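Long-range contact in DMATS type aromatic prenyltransferase (Streptomyces coelicolor, PDB 6ZS0), which probably transfers a dimethylallyl group to C5 of the indole ring of tryptophan: residues Ala75-Val80 with Ala137-Pro142. Numbering follows the deposited sequence.
Sequences APAMRV and ALELRP
Arg-79 and Glu-139, a non-hydrogen-bonded antiparallel pair, cross obliquely on one face of the sheet, with guanidinium and carboxylate stacked at only 9° between their planes. Glu-139 CG sits over the centre of the guanidinium, 4.1 Å from Arg-79 CZ. Arg-79 NH2 comes to 4.0 Å from Glu-139 OE1, but the oxygen lies well out of the guanidinium plane, so opposite charges attract without a hydrogen bond. An alanine in place of Arg-79 would probably strip Glu-139 of this stacked positive partner and weaken the hold on its carboxylate. Beside them, Val-80 and Leu-138 close a hydrogen-bonded pair: Leu-138 N reaches Val-80 O at 2.8 Å, nearly straight, and Val-80 N returns a bond to Leu-138 O. On the opposite face from the charged pair, Val-80 CG1, in the crowded position between backbone N and carbonyl carbon, packs 3.9 Å from Leu-138 CB. Met-78, fully extended, runs alongside Leu-140, its CE 3.8 Å from Leu-140 CD1. Strands 77-82 and 135-139 are adjacent, antiparallel strands of the closed barrel of the ABBA fold, whose helices surround the sheet; Leu-14 of helix 6-20 meets both Met-78 and Leu-140, and Val-34 of helix 25-39 meets Leu-138. Leu-140 N still bonds to Met-78 O, but Leu-140 centres an inverse gamma turn, and its carbonyl reaches Met-78 N through a water: the water donates to Leu-140 O at 2.6 Å and accepts from Met-78 N. At the end of the turn, Arg-141 NH1 forms a salt bridge to Glu-139 OE1 (3.0 Å, weak as a hydrogen bond), giving the carboxylate a second positive neighbour that would probably help keep it ionised. The carbonyl of Arg-141 is held by the hydroxyl of Tyr-31, whose side chain also touches Leu-140.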
loop_
_atom_site.group_PDB
_atom_site.type_symbol
_atom_site.label_atom_id
_atom_site.label_comp_id
_atom_site.label_asym_id
_atom_site.label_seq_id
_atom_site.Cartn_x
_atom_site.Cartn_y
_atom_site.Cartn_z
ATOM N N ALA A 75 18.917 1.699 -4.683
ATOM C CA ALA A 75 18.194 0.798 -5.589
ATOM C C ALA A 75 16.690 0.949 -5.307
ATOM O O ALA A 75 16.303 1.258 -4.201
ATOM C CB ALA A 75 18.663 -0.618 -5.378
ATOM N N PRO A 76 15.831 0.792 -6.315
ATOM C CA PRO A 76 14.390 0.815 -6.098
ATOM C C PRO A 76 14.008 -0.257 -5.057
ATOM O O PRO A 76 14.667 -1.324 -5.052
ATOM C CB PRO A 76 13.781 0.488 -7.468
ATOM C CG PRO A 76 14.899 0.694 -8.462
ATOM C CD PRO A 76 16.206 0.526 -7.714
ATOM N N ALA A 77 13.108 0.056 -4.122
ATOM C CA ALA A 77 12.612 -0.897 -3.101
ATOM C C ALA A 77 11.227 -1.398 -3.507
ATOM O O ALA A 77 10.301 -0.581 -3.634
ATOM C CB ALA A 77 12.562 -0.262 -1.760
ATOM N N MET A 78 11.079 -2.705 -3.644
ATOM C CA MET A 78 9.805 -3.278 -4.114
ATOM C C MET A 78 9.032 -3.817 -2.929
ATOM O O MET A 78 9.643 -4.456 -2.052
ATOM C CB MET A 78 10.061 -4.377 -5.122
ATOM C CG MET A 78 8.827 -5.026 -5.602
ATOM S SD MET A 78 9.270 -6.218 -6.851
ATOM C CE MET A 78 7.709 -7.097 -7.024
ATOM N N ARG A 79 7.733 -3.555 -2.917
ATOM C CA ARG A 79 6.819 -4.211 -1.962
ATOM C C ARG A 79 5.702 -4.919 -2.705
ATOM O O ARG A 79 5.318 -4.504 -3.811
ATOM C CB ARG A 79 6.217 -3.214 -0.979
ATOM C CG ARG A 79 7.238 -2.563 -0.077
ATOM C CD ARG A 79 6.606 -1.456 0.732
ATOM N NE ARG A 79 7.521 -1.045 1.780
ATOM C CZ ARG A 79 8.617 -0.316 1.581
ATOM N NH1 ARG A 79 8.940 0.101 0.363
ATOM N NH2 ARG A 79 9.390 -0.003 2.609
ATOM N N VAL A 80 5.142 -5.928 -2.044
ATOM C CA VAL A 80 3.880 -6.562 -2.493
ATOM C C VAL A 80 2.915 -6.562 -1.319
ATOM O O VAL A 80 3.331 -6.922 -0.192
ATOM C CB VAL A 80 4.067 -7.976 -3.039
ATOM C CG1 VAL A 80 4.689 -8.902 -2.012
ATOM C CG2 VAL A 80 2.755 -8.532 -3.566
ATOM N N ALA A 137 1.996 -6.354 3.886
ATOM C CA ALA A 137 2.931 -5.877 2.849
ATOM C C ALA A 137 4.305 -6.480 3.134
ATOM O O ALA A 137 4.764 -6.441 4.281
ATOM C CB ALA A 137 3.008 -4.390 2.834
ATOM N N LEU A 138 4.900 -7.014 2.105
ATOM C CA LEU A 138 6.247 -7.605 2.159
ATOM C C LEU A 138 7.211 -6.695 1.391
ATOM O O LEU A 138 6.968 -6.444 0.218
ATOM C CB LEU A 138 6.162 -9.001 1.555
ATOM C CG LEU A 138 5.251 -9.946 2.346
ATOM C CD1 LEU A 138 4.814 -11.138 1.537
ATOM C CD2 LEU A 138 5.937 -10.374 3.622
ATOM N N GLU A 139 8.244 -6.198 2.062
ATOM C CA GLU A 139 9.343 -5.469 1.393
ATOM C C GLU A 139 10.330 -6.518 0.892
ATOM O O GLU A 139 10.896 -7.270 1.736
ATOM C CB GLU A 139 10.052 -4.501 2.322
ATOM C CG GLU A 139 11.041 -3.627 1.536
ATOM C CD GLU A 139 12.046 -2.841 2.351
ATOM O OE1 GLU A 139 11.998 -2.938 3.602
ATOM O OE2 GLU A 139 12.905 -2.148 1.722
ATOM N N LEU A 140 10.487 -6.598 -0.416
ATOM C CA LEU A 140 11.243 -7.667 -1.101
ATOM C C LEU A 140 12.733 -7.310 -1.078
ATOM O O LEU A 140 13.246 -6.850 -2.084
ATOM C CB LEU A 140 10.677 -7.797 -2.498
ATOM C CG LEU A 140 9.208 -8.216 -2.540
ATOM C CD1 LEU A 140 8.874 -8.804 -3.885
ATOM C CD2 LEU A 140 8.858 -9.194 -1.417
ATOM N N ARG A 141 13.344 -7.479 0.082
ATOM C CA ARG A 141 14.744 -7.072 0.361
ATOM C C ARG A 141 15.698 -8.078 -0.252
ATOM O O ARG A 141 15.463 -9.271 -0.193
ATOM C CB ARG A 141 15.024 -7.017 1.861
ATOM C CG ARG A 141 14.104 -6.089 2.619
ATOM C CD ARG A 141 14.780 -5.503 3.818
ATOM N NE ARG A 141 14.409 -6.148 5.064
ATOM C CZ ARG A 141 13.719 -5.560 6.052
ATOM N NH1 ARG A 141 13.297 -4.312 5.935
ATOM N NH2 ARG A 141 13.449 -6.231 7.161
ATOM N N PRO A 142 16.848 -7.631 -0.790
ATOM C CA PRO A 142 17.886 -8.572 -1.168
ATOM C C PRO A 142 18.239 -9.488 0.009
ATOM O O PRO A 142 18.301 -9.020 1.134
ATOM C CB PRO A 142 19.077 -7.676 -1.561
ATOM C CG PRO A 142 18.449 -6.357 -1.922
ATOM C CD PRO A 142 17.223 -6.234 -1.034
HETATM O O HOH W 1 13.343 -4.508 -3.235
#